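Local coordinates for inositol monophosphatase family protein (Staphylococcus aureus subsp. aureus MSSA476, PDB 4I3Y), which probably hydrolyses inositol monophosphates to inositol and phosphate with the help of magnesium ions, a reaction that lithium inhibits, at residues Q72-E77 with L90-P95; C110-Y115 with A217-F222; L18-L23 with L123-D128. All coordinates share one frame; numbering follows the deposited sequence.

Contact 1 (Q72-E77 with L90-P95). With MG (magnesium ion), chain D; MG (magnesium ion), chain F.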
loop_
_atom_site.group_PDB
_atom_site.type_symbol
_atom_site.label_atom_id
_atom_site.label_comp_id
_atom_site.label_asym_id
_atom_site.label_seq_id
_atom_site.Cartn_x
_atom_site.Cartn_y
_atom_site.Cartn_z
ATOM N N GLN A 72 1.471 -32.540 -9.163
ATOM C CA GLN A 72 2.849 -32.035 -9.040
ATOM C C GLN A 72 2.938 -30.528 -8.550
ATOM O O GLN A 72 1.999 -29.774 -8.753
ATOM C CB GLN A 72 3.576 -32.269 -10.345
ATOM C CG GLN A 72 4.322 -33.604 -10.341
ATOM C CD GLN A 72 5.321 -33.644 -11.488
ATOM O OE1 GLN A 72 4.913 -33.564 -12.656
ATOM N NE2 GLN A 72 6.647 -33.682 -11.163
ATOM N N LEU A 73 4.047 -30.146 -7.919
ATOM C CA LEU A 73 4.239 -28.795 -7.365
ATOM C C LEU A 73 5.401 -28.014 -8.024
ATOM O O LEU A 73 6.593 -28.434 -7.959
ATOM C CB LEU A 73 4.410 -28.855 -5.832
ATOM C CG LEU A 73 4.689 -27.537 -5.101
ATOM C CD1 LEU A 73 3.447 -26.624 -5.220
ATOM C CD2 LEU A 73 4.979 -27.805 -3.664
ATOM N N LEU A 74 5.059 -26.920 -8.690
ATOM C CA LEU A 74 6.080 -25.942 -9.108
ATOM C C LEU A 74 6.108 -24.792 -8.079
ATOM O O LEU A 74 5.115 -24.091 -7.945
ATOM C CB LEU A 74 5.754 -25.435 -10.515
ATOM C CG LEU A 74 6.545 -24.273 -11.195
ATOM C CD1 LEU A 74 7.991 -24.423 -10.931
ATOM C CD2 LEU A 74 6.313 -24.231 -12.688
ATOM N N ALA A 75 7.202 -24.611 -7.330
ATOM C CA ALA A 75 7.186 -23.633 -6.233
ATOM C C ALA A 75 8.511 -22.920 -6.043
ATOM O O ALA A 75 9.624 -23.499 -6.292
ATOM C CB ALA A 75 6.762 -24.280 -4.918
ATOM N N GLU A 76 8.407 -21.681 -5.564
ATOM C CA GLU A 76 9.575 -20.856 -5.400
ATOM C C GLU A 76 10.780 -21.443 -4.619
ATOM O O GLU A 76 11.939 -21.384 -5.076
ATOM C CB GLU A 76 9.207 -19.529 -4.761
ATOM C CG GLU A 76 10.429 -18.606 -4.771
ATOM C CD GLU A 76 10.090 -17.177 -4.396
ATOM O OE1 GLU A 76 11.028 -16.325 -4.417
ATOM O OE2 GLU A 76 8.905 -16.911 -4.113
ATOM N N GLU A 77 10.538 -21.977 -3.432
ATOM C CA GLU A 77 11.661 -22.294 -2.574
ATOM C C GLU A 77 12.182 -23.761 -2.703
ATOM O O GLU A 77 12.578 -24.348 -1.742
ATOM C CB GLU A 77 11.382 -21.919 -1.113
ATOM C CG GLU A 77 10.688 -20.567 -0.894
ATOM C CD GLU A 77 11.466 -19.323 -1.426
ATOM O OE1 GLU A 77 12.693 -19.446 -1.752
ATOM O OE2 GLU A 77 10.829 -18.215 -1.559
ATOM N N LEU A 90 -1.215 -29.836 -12.013
ATOM C CA LEU A 90 -0.089 -29.037 -11.550
ATOM C C LEU A 90 -0.518 -27.868 -10.674
ATOM O O LEU A 90 -1.396 -27.080 -11.067
ATOM C CB LEU A 90 0.613 -28.438 -12.743
ATOM C CG LEU A 90 1.784 -27.526 -12.326
ATOM C CD1 LEU A 90 2.929 -28.177 -11.590
ATOM C CD2 LEU A 90 2.252 -26.780 -13.556
ATOM N N TRP A 91 0.123 -27.773 -9.524
ATOM C CA TRP A 91 -0.008 -26.643 -8.607
ATOM C C TRP A 91 1.211 -25.710 -8.723
ATOM O O TRP A 91 2.347 -26.164 -8.629
ATOM C CB TRP A 91 -0.132 -27.145 -7.157
ATOM C CG TRP A 91 -1.478 -27.833 -6.970
ATOM C CD1 TRP A 91 -1.778 -29.146 -7.269
ATOM C CD2 TRP A 91 -2.721 -27.224 -6.555
ATOM N NE1 TRP A 91 -3.136 -29.409 -7.020
ATOM C CE2 TRP A 91 -3.729 -28.255 -6.574
ATOM C CE3 TRP A 91 -3.069 -25.941 -6.130
ATOM C CZ2 TRP A 91 -5.072 -28.026 -6.182
ATOM C CZ3 TRP A 91 -4.393 -25.695 -5.746
ATOM C CH2 TRP A 91 -5.396 -26.745 -5.790
ATOM N N ILE A 92 0.972 -24.407 -8.898
ATOM C CA ILE A 92 2.103 -23.486 -8.802
ATOM C C ILE A 92 1.954 -22.693 -7.504
ATOM O O ILE A 92 0.844 -22.221 -7.169
ATOM C CB ILE A 92 2.185 -22.571 -10.002
ATOM C CG1 ILE A 92 2.311 -23.416 -11.275
ATOM C CG2 ILE A 92 3.344 -21.570 -9.802
ATOM C CD1 ILE A 92 2.598 -22.601 -12.538
ATOM N N MET A 93 3.027 -22.622 -6.710
ATOM C CA MET A 93 2.921 -21.916 -5.413
ATOM C C MET A 93 3.999 -20.885 -5.151
ATOM O O MET A 93 5.192 -21.194 -5.229
ATOM C CB MET A 93 2.944 -22.884 -4.230
ATOM C CG MET A 93 2.819 -22.223 -2.853
ATOM S SD MET A 93 3.015 -23.424 -1.501
ATOM C CE MET A 93 1.832 -22.758 -0.352
ATOM N N ASP A 94 3.567 -19.692 -4.729
ATOM C CA ASP A 94 4.489 -18.737 -4.098
ATOM C C ASP A 94 4.164 -18.720 -2.588
ATOM O O ASP A 94 3.102 -18.186 -2.206
ATOM C CB ASP A 94 4.272 -17.354 -4.677
ATOM C CG ASP A 94 5.413 -16.433 -4.358
ATOM O OD1 ASP A 94 6.103 -16.662 -3.337
ATOM O OD2 ASP A 94 5.637 -15.557 -5.194
ATOM N N PRO A 95 5.029 -19.336 -1.739
ATOM C CA PRO A 95 4.534 -19.485 -0.371
ATOM C C PRO A 95 4.426 -18.163 0.362
ATOM O O PRO A 95 3.510 -17.978 1.179
ATOM C CB PRO A 95 5.537 -20.423 0.263
ATOM C CG PRO A 95 6.833 -20.221 -0.556
ATOM C CD PRO A 95 6.335 -20.019 -1.958
HETATM MG MG MG D . 7.749 -15.746 -2.791
HETATM MG MG MG F . 11.494 -14.530 -3.231
HETATM O O HOH W 1 8.424 -17.337 -1.308
HETATM O O HOH W 2 12.086 -15.890 -1.764
HETATM O O HOH W 3 13.194 -14.665 -4.638
HETATM O O HOH W 4 12.313 -12.913 -2.071
#
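Leu-74 pairs with Ile-92 and Leu-73 with Trp-91 where two parallel strands run side by side, and from Leu-73 to Ala-75 the pairing is buried and close-fitting. The carbonyl of Gln-72 takes the N-H of Trp-91 in an almost straight bond of 2.8 Å (174° at the hydrogen), and Leu-74 grips the partner strand twice, its N on Trp-91 O and its O on Met-93 N. On one face Leu-73 CD1 rests against Met-93 CB at 3.9 Å; on the other, Leu-74 CD2 lies 4.1 Å from Ile-92 CD1, the two side chains pointing the same way. The sheet is the larger of the two mixed sheets in the layered alpha/beta fold of the inositol monophosphatases, with strand 72-75 at its margin, and at the C-terminal ends of the two strands the packing gives way to metal and water. Glu-76, its chain extended with CG anti to N (chi1 -172°), bridges two magnesium ions: OE2 binds one at 2.1 Å, OE1 the other at 2.2 Å. Asp-94 OD1 joins the first ion at 2.0 Å, its carboxylate turned 75° from that of Glu-76; the shared cation probably offsets their repulsion. Glu-77 OE2 accepts hydrogen bonds from two waters, one on each magnesium ion, while Lys-42 pairs with its OE1 and also reaches Glu-76 OE1.

Contact 2 (C110-Y115 with A217-F222)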
loop_
_atom_site.group_PDB
_atom_site.type_symbol
_atom_site.label_atom_id
_atom_site.label_comp_id
_atom_site.label_asym_id
_atom_site.label_seq_id
_atom_site.Cartn_x
_atom_site.Cartn_y
_atom_site.Cartn_z
ATOM N N CYS A 110 1.373 -11.941 0.570
ATOM C CA CYS A 110 0.317 -12.873 0.351
ATOM C C CYS A 110 0.894 -14.259 0.051
ATOM O O CYS A 110 2.125 -14.437 -0.101
ATOM C CB CYS A 110 -0.563 -12.375 -0.840
ATOM S SG CYS A 110 0.350 -12.165 -2.419
ATOM N N ILE A 111 0.007 -15.238 0.006
ATOM C CA ILE A 111 0.370 -16.577 -0.408
ATOM C C ILE A 111 -0.337 -16.773 -1.755
ATOM O O ILE A 111 -1.532 -16.470 -1.867
ATOM C CB ILE A 111 -0.136 -17.616 0.604
ATOM C CG1 ILE A 111 0.447 -17.376 1.973
ATOM C CG2 ILE A 111 0.168 -19.063 0.165
ATOM C CD1 ILE A 111 -0.153 -18.321 3.016
ATOM N N ILE A 112 0.399 -17.238 -2.767
ATOM C CA ILE A 112 -0.171 -17.483 -4.082
ATOM C C ILE A 112 -0.280 -18.996 -4.439
ATOM O O ILE A 112 0.727 -19.769 -4.413
ATOM C CB ILE A 112 0.575 -16.716 -5.210
ATOM C CG1 ILE A 112 0.616 -15.223 -4.838
ATOM C CG2 ILE A 112 -0.092 -16.949 -6.592
ATOM C CD1 ILE A 112 1.356 -14.307 -5.817
ATOM N N LEU A 113 -1.482 -19.399 -4.839
ATOM C CA LEU A 113 -1.668 -20.810 -5.307
ATOM C C LEU A 113 -2.443 -20.861 -6.575
ATOM O O LEU A 113 -3.419 -20.113 -6.721
ATOM C CB LEU A 113 -2.469 -21.636 -4.285
ATOM C CG LEU A 113 -1.653 -22.257 -3.181
ATOM C CD1 LEU A 113 -2.575 -22.745 -2.045
ATOM C CD2 LEU A 113 -0.718 -23.378 -3.686
ATOM N N ALA A 114 -2.067 -21.762 -7.492
ATOM C CA ALA A 114 -2.808 -21.903 -8.730
ATOM C C ALA A 114 -2.697 -23.366 -9.211
ATOM O O ALA A 114 -1.593 -23.964 -9.197
ATOM C CB ALA A 114 -2.292 -20.941 -9.805
ATOM N N TYR A 115 -3.866 -23.909 -9.585
ATOM C CA TYR A 115 -4.003 -25.263 -10.081
ATOM C C TYR A 115 -4.357 -25.256 -11.590
ATOM O O TYR A 115 -5.341 -24.628 -12.051
ATOM C CB TYR A 115 -5.077 -26.001 -9.278
ATOM C CG TYR A 115 -5.549 -27.314 -9.873
ATOM C CD1 TYR A 115 -4.666 -28.398 -10.013
ATOM C CD2 TYR A 115 -6.908 -27.487 -10.279
ATOM C CE1 TYR A 115 -5.107 -29.639 -10.537
ATOM C CE2 TYR A 115 -7.375 -28.716 -10.814
ATOM C CZ TYR A 115 -6.486 -29.793 -10.932
ATOM O OH TYR A 115 -6.915 -31.002 -11.484
ATOM N N ALA A 217 1.063 -16.821 -11.029
ATOM C CA ALA A 217 0.372 -18.065 -11.412
ATOM C C ALA A 217 -1.144 -17.978 -11.206
ATOM O O ALA A 217 -1.900 -18.439 -12.048
ATOM C CB ALA A 217 0.961 -19.253 -10.638
ATOM N N ALA A 218 -1.592 -17.364 -10.114
ATOM C CA ALA A 218 -3.032 -17.280 -9.823
ATOM C C ALA A 218 -3.769 -16.282 -10.712
ATOM O O ALA A 218 -4.982 -16.423 -10.959
ATOM C CB ALA A 218 -3.215 -16.860 -8.367
ATOM N N GLN A 219 -3.040 -15.250 -11.140
ATOM C CA GLN A 219 -3.616 -14.131 -11.824
ATOM C C GLN A 219 -4.266 -14.488 -13.182
ATOM O O GLN A 219 -5.242 -13.810 -13.603
ATOM C CB GLN A 219 -2.566 -13.026 -12.012
ATOM C CG GLN A 219 -2.156 -12.299 -10.730
ATOM C CD GLN A 219 -0.967 -12.921 -10.036
ATOM O OE1 GLN A 219 -0.939 -14.150 -9.777
ATOM N NE2 GLN A 219 -0.008 -12.079 -9.623
ATOM N N PHE A 220 -3.744 -15.523 -13.873
ATOM C CA PHE A 220 -4.365 -15.959 -15.150
ATOM C C PHE A 220 -5.840 -16.149 -15.016
ATOM O O PHE A 220 -6.603 -15.643 -15.824
ATOM C CB PHE A 220 -3.788 -17.286 -15.668
ATOM C CG PHE A 220 -2.354 -17.186 -16.172
ATOM C CD1 PHE A 220 -2.087 -16.782 -17.475
ATOM C CD2 PHE A 220 -1.271 -17.540 -15.339
ATOM C CE1 PHE A 220 -0.761 -16.707 -17.915
ATOM C CE2 PHE A 220 0.026 -17.453 -15.775
ATOM C CZ PHE A 220 0.286 -17.010 -17.070
ATOM N N LEU A 221 -6.275 -16.923 -14.022
ATOM C CA LEU A 221 -7.717 -17.219 -13.964
ATOM C C LEU A 221 -8.515 -16.000 -13.515
ATOM O O LEU A 221 -9.657 -15.766 -14.002
ATOM C CB LEU A 221 -7.957 -18.452 -13.062
ATOM C CG LEU A 221 -9.383 -18.916 -12.928
ATOM C CD1 LEU A 221 -9.890 -19.262 -14.303
ATOM C CD2 LEU A 221 -9.467 -20.138 -11.989
ATOM N N PHE A 222 -7.918 -15.175 -12.614
ATOM C CA PHE A 222 -8.565 -13.912 -12.260
ATOM C C PHE A 222 -8.793 -13.056 -13.499
ATOM O O PHE A 222 -9.851 -12.448 -13.632
ATOM C CB PHE A 222 -7.789 -13.158 -11.172
ATOM C CG PHE A 222 -7.930 -13.757 -9.777
ATOM C CD1 PHE A 222 -9.002 -13.401 -8.949
ATOM C CD2 PHE A 222 -6.980 -14.631 -9.276
ATOM C CE1 PHE A 222 -9.146 -13.970 -7.682
ATOM C CE2 PHE A 222 -7.104 -15.198 -8.004
ATOM C CZ PHE A 222 -8.169 -14.849 -7.196
#
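Ile-112 and Ala-114, both directed from strand 110-117 toward the 217-222 segment, and Ala-218, which faces them from that segment, account for most of the surface buried here. The touching branch of Ile-112 is CG2, which lies 3.6 Å from Ala-218 CB; with CG1 beside the backbone N (chi1 -54°), CG2 is the branch set anti to that N. Ala-114 has just one methyl to offer, and it is placed against backbone as much as side chain: its CB lies 3.4 Å from Ala-217 O and 3.8 Å from Ala-217 CB. The CB of Ala-218 faces both side chains of the strand, 4.4 Å from Ala-114 CB, and also meets Leu-113 O at 3.7 Å. Small residues are what bring the backbones so near, with the CA atoms of Ala-114 and Ala-218 4.8 Å apart. The contact is apolar; the amide of Gln-219 touches Ile-112 CG2 lightly through OE1, and its NE2 is bonded to Asp-215 O and Ser-195 OG. Ala-217 also packs on Ile-92 of strand 89-97, and Leu-221 and Phe-222 on Ser-124 of strand 120-128, so that the 217-222 segment lies across three adjacent strands, with Phe-222 reaching on to Met-196 of helix 191-200.

Contact 3 (L18-L23 with L123-D128)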
loop_
_atom_site.group_PDB
_atom_site.type_symbol
_atom_site.label_atom_id
_atom_site.label_comp_id
_atom_site.label_asym_id
_atom_site.label_seq_id
_atom_site.Cartn_x
_atom_site.Cartn_y
_atom_site.Cartn_z
ATOM N N LEU A 18 -11.174 -28.074 0.107
ATOM C CA LEU A 18 -9.874 -28.486 0.754
ATOM C C LEU A 18 -8.829 -27.336 0.823
ATOM O O LEU A 18 -8.142 -27.161 1.834
ATOM C CB LEU A 18 -9.233 -29.663 0.062
ATOM C CG LEU A 18 -9.380 -31.127 0.504
ATOM C CD1 LEU A 18 -10.317 -31.276 1.675
ATOM C CD2 LEU A 18 -9.679 -32.068 -0.678
ATOM N N ILE A 19 -8.677 -26.613 -0.282
ATOM C CA ILE A 19 -7.614 -25.594 -0.341
ATOM C C ILE A 19 -7.978 -24.446 0.620
ATOM O O ILE A 19 -7.144 -24.045 1.470
ATOM C CB ILE A 19 -7.442 -25.037 -1.764
ATOM C CG1 ILE A 19 -6.951 -26.104 -2.753
ATOM C CG2 ILE A 19 -6.410 -23.914 -1.755
ATOM C CD1 ILE A 19 -5.543 -26.563 -2.435
ATOM N N CYS A 20 -9.219 -23.931 0.508
ATOM C CA CYS A 20 -9.595 -22.795 1.338
ATOM C C CYS A 20 -9.407 -23.156 2.762
ATOM O O CYS A 20 -9.023 -22.331 3.577
ATOM C CB CYS A 20 -11.039 -22.350 1.157
ATOM S SG CYS A 20 -11.351 -21.527 -0.371
ATOM N N SER A 21 -9.726 -24.396 3.099
ATOM C CA SER A 21 -9.604 -24.865 4.485
ATOM C C SER A 21 -8.105 -24.931 4.978
ATOM O O SER A 21 -7.744 -24.479 6.108
ATOM C CB SER A 21 -10.371 -26.193 4.586
ATOM O OG SER A 21 -10.188 -26.696 5.875
ATOM N N TRP A 22 -7.215 -25.425 4.109
ATOM C CA TRP A 22 -5.785 -25.461 4.436
ATOM C C TRP A 22 -5.246 -24.014 4.579
ATOM O O TRP A 22 -4.510 -23.747 5.479
ATOM C CB TRP A 22 -4.972 -26.245 3.394
ATOM C CG TRP A 22 -3.490 -26.253 3.682
ATOM C CD1 TRP A 22 -2.819 -27.138 4.472
ATOM C CD2 TRP A 22 -2.487 -25.341 3.164
ATOM N NE1 TRP A 22 -1.479 -26.868 4.466
ATOM C CE2 TRP A 22 -1.235 -25.763 3.697
ATOM C CE3 TRP A 22 -2.529 -24.208 2.330
ATOM C CZ2 TRP A 22 -0.042 -25.098 3.441
ATOM C CZ3 TRP A 22 -1.328 -23.532 2.074
ATOM C CH2 TRP A 22 -0.089 -24.000 2.628
ATOM N N LEU A 23 -5.667 -23.115 3.689
ATOM C CA LEU A 23 -5.262 -21.703 3.728
ATOM C C LEU A 23 -5.720 -21.016 4.987
ATOM O O LEU A 23 -4.907 -20.436 5.716
ATOM C CB LEU A 23 -5.816 -20.979 2.526
ATOM C CG LEU A 23 -5.003 -20.429 1.365
ATOM C CD1 LEU A 23 -3.541 -20.889 1.233
ATOM C CD2 LEU A 23 -5.766 -20.514 0.063
ATOM N N LEU A 123 -8.259 -23.469 -10.669
ATOM C CA LEU A 123 -8.388 -22.849 -9.303
ATOM C C LEU A 123 -7.203 -21.893 -9.070
ATOM O O LEU A 123 -6.065 -22.200 -9.427
ATOM C CB LEU A 123 -8.408 -23.880 -8.185
ATOM C CG LEU A 123 -9.500 -24.947 -8.170
ATOM C CD1 LEU A 123 -9.166 -26.003 -7.092
ATOM C CD2 LEU A 123 -10.901 -24.372 -7.967
ATOM N N SER A 124 -7.496 -20.728 -8.516
ATOM C CA SER A 124 -6.453 -19.724 -8.162
ATOM C C SER A 124 -6.703 -19.077 -6.828
ATOM O O SER A 124 -7.849 -18.869 -6.470
ATOM C CB SER A 124 -6.376 -18.641 -9.229
ATOM O OG SER A 124 -6.000 -19.244 -10.453
ATOM N N TYR A 125 -5.632 -18.746 -6.109
ATOM C CA TYR A 125 -5.741 -18.228 -4.779
ATOM C C TYR A 125 -4.663 -17.183 -4.542
ATOM O O TYR A 125 -3.480 -17.459 -4.830
ATOM C CB TYR A 125 -5.523 -19.360 -3.721
ATOM C CG TYR A 125 -6.547 -20.462 -3.864
ATOM C CD1 TYR A 125 -7.826 -20.328 -3.303
ATOM C CD2 TYR A 125 -6.276 -21.575 -4.652
ATOM C CE1 TYR A 125 -8.794 -21.313 -3.495
ATOM C CE2 TYR A 125 -7.225 -22.531 -4.905
ATOM C CZ TYR A 125 -8.468 -22.415 -4.290
ATOM O OH TYR A 125 -9.352 -23.397 -4.496
ATOM N N VAL A 126 -5.085 -16.031 -3.970
ATOM C CA VAL A 126 -4.197 -14.999 -3.431
ATOM C C VAL A 126 -4.654 -14.667 -2.018
ATOM O O VAL A 126 -5.707 -14.030 -1.808
ATOM C CB VAL A 126 -4.115 -13.719 -4.280
ATOM C CG1 VAL A 126 -3.106 -12.754 -3.626
ATOM C CG2 VAL A 126 -3.673 -14.039 -5.721
ATOM N N TYR A 127 -3.869 -15.122 -1.045
ATOM C CA TYR A 127 -4.279 -14.922 0.348
ATOM C C TYR A 127 -3.535 -13.771 0.932
ATOM O O TYR A 127 -2.338 -13.932 1.312
ATOM C CB TYR A 127 -4.052 -16.190 1.231
ATOM C CG TYR A 127 -4.662 -16.099 2.627
ATOM C CD1 TYR A 127 -5.721 -15.213 2.910
ATOM C CD2 TYR A 127 -4.197 -16.937 3.673
ATOM C CE1 TYR A 127 -6.262 -15.128 4.178
ATOM C CE2 TYR A 127 -4.723 -16.853 4.970
ATOM C CZ TYR A 127 -5.746 -15.959 5.201
ATOM O OH TYR A 127 -6.269 -15.895 6.440
ATOM N N ASP A 128 -4.243 -12.649 1.061
ATOM C CA ASP A 128 -3.696 -11.479 1.756
ATOM C C ASP A 128 -3.820 -11.744 3.246
ATOM O O ASP A 128 -4.852 -11.431 3.856
ATOM C CB ASP A 128 -4.502 -10.275 1.335
ATOM C CG ASP A 128 -4.063 -8.980 2.007
ATOM O OD1 ASP A 128 -3.316 -8.975 2.955
ATOM O OD2 ASP A 128 -4.535 -7.947 1.567
#
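A helix laid on a beta-sheet, the basic layer of an alpha/beta sandwich, is what this contact represents: helix 12-35 packs on strand 120-128, and the axes of segments 18-23 and 123-128 run nearly parallel, 16° apart and 10.5 Å from each other at closest approach. The interface is built round the ring of Tyr-125. Ile-19 sets its CG2 methyl over one face, 3.6 Å from the ring centroid and only 14° off the normal, a well-centred CH-pi contact. That methyl is carried there by the first torsion of the isoleucine, which turns CG1 to the side of the backbone N (chi1 -65°) and leaves CG2 anti to it; CB follows behind, above the phenol end of the ring. Cys-20 approaches obliquely, its SG 4.0 Å from Tyr-125 CE1, in a sulfur-aromatic contact. One turn after Ile-19, Leu-23 brings CD2 to 4.0 Å from Tyr-125 CD1 and so occupies the end of the ring nearest the strand, while its carbonyl oxygen lies 3.7 Å from Tyr-127 CE2, and its CG is a looser neighbour of the same ring. Leu-113 of the adjacent strand also touches both Ile-19 and Leu-23. The tyrosines carry their polar ends past this apolar patch, Tyr-125 OH to Asp-16 and Tyr-127 OH to Asp-27 and Lys-24. Across the two segments adhesion therefore rests on dispersion and on the pi face of one ring, whereas the hydroxyl bonds to these three residues of the same helix tether the far end of each ring and probably limit its movement.

Overall arrangement
The three contacts share one mixed sheet, taken from its margin inward. Contacts 1 and 2, with centres 10 Å apart, are joined by probable backbone hydrogen bonds, Ile-92 N to Ala-114 O (2.6 Å) and Asp-94 N to Ile-112 O (2.9 Å). Contacts 2 and 3, 9 Å apart between centres, meet likewise through Leu-113 O and Tyr-125 N (2.7 Å). Helix 12-35 and the 217-222 segment cover opposite faces. Of the three, only contact 1 supplies metal ligands, and Ile-96 O binds one of the same ions; a phosphate ion lies about 3 Å from the side chain of Asp-94. The side chain of Ile-112 is about 7 Å, and that of Tyr-127 about 12 Å, from a bound magnesium ion.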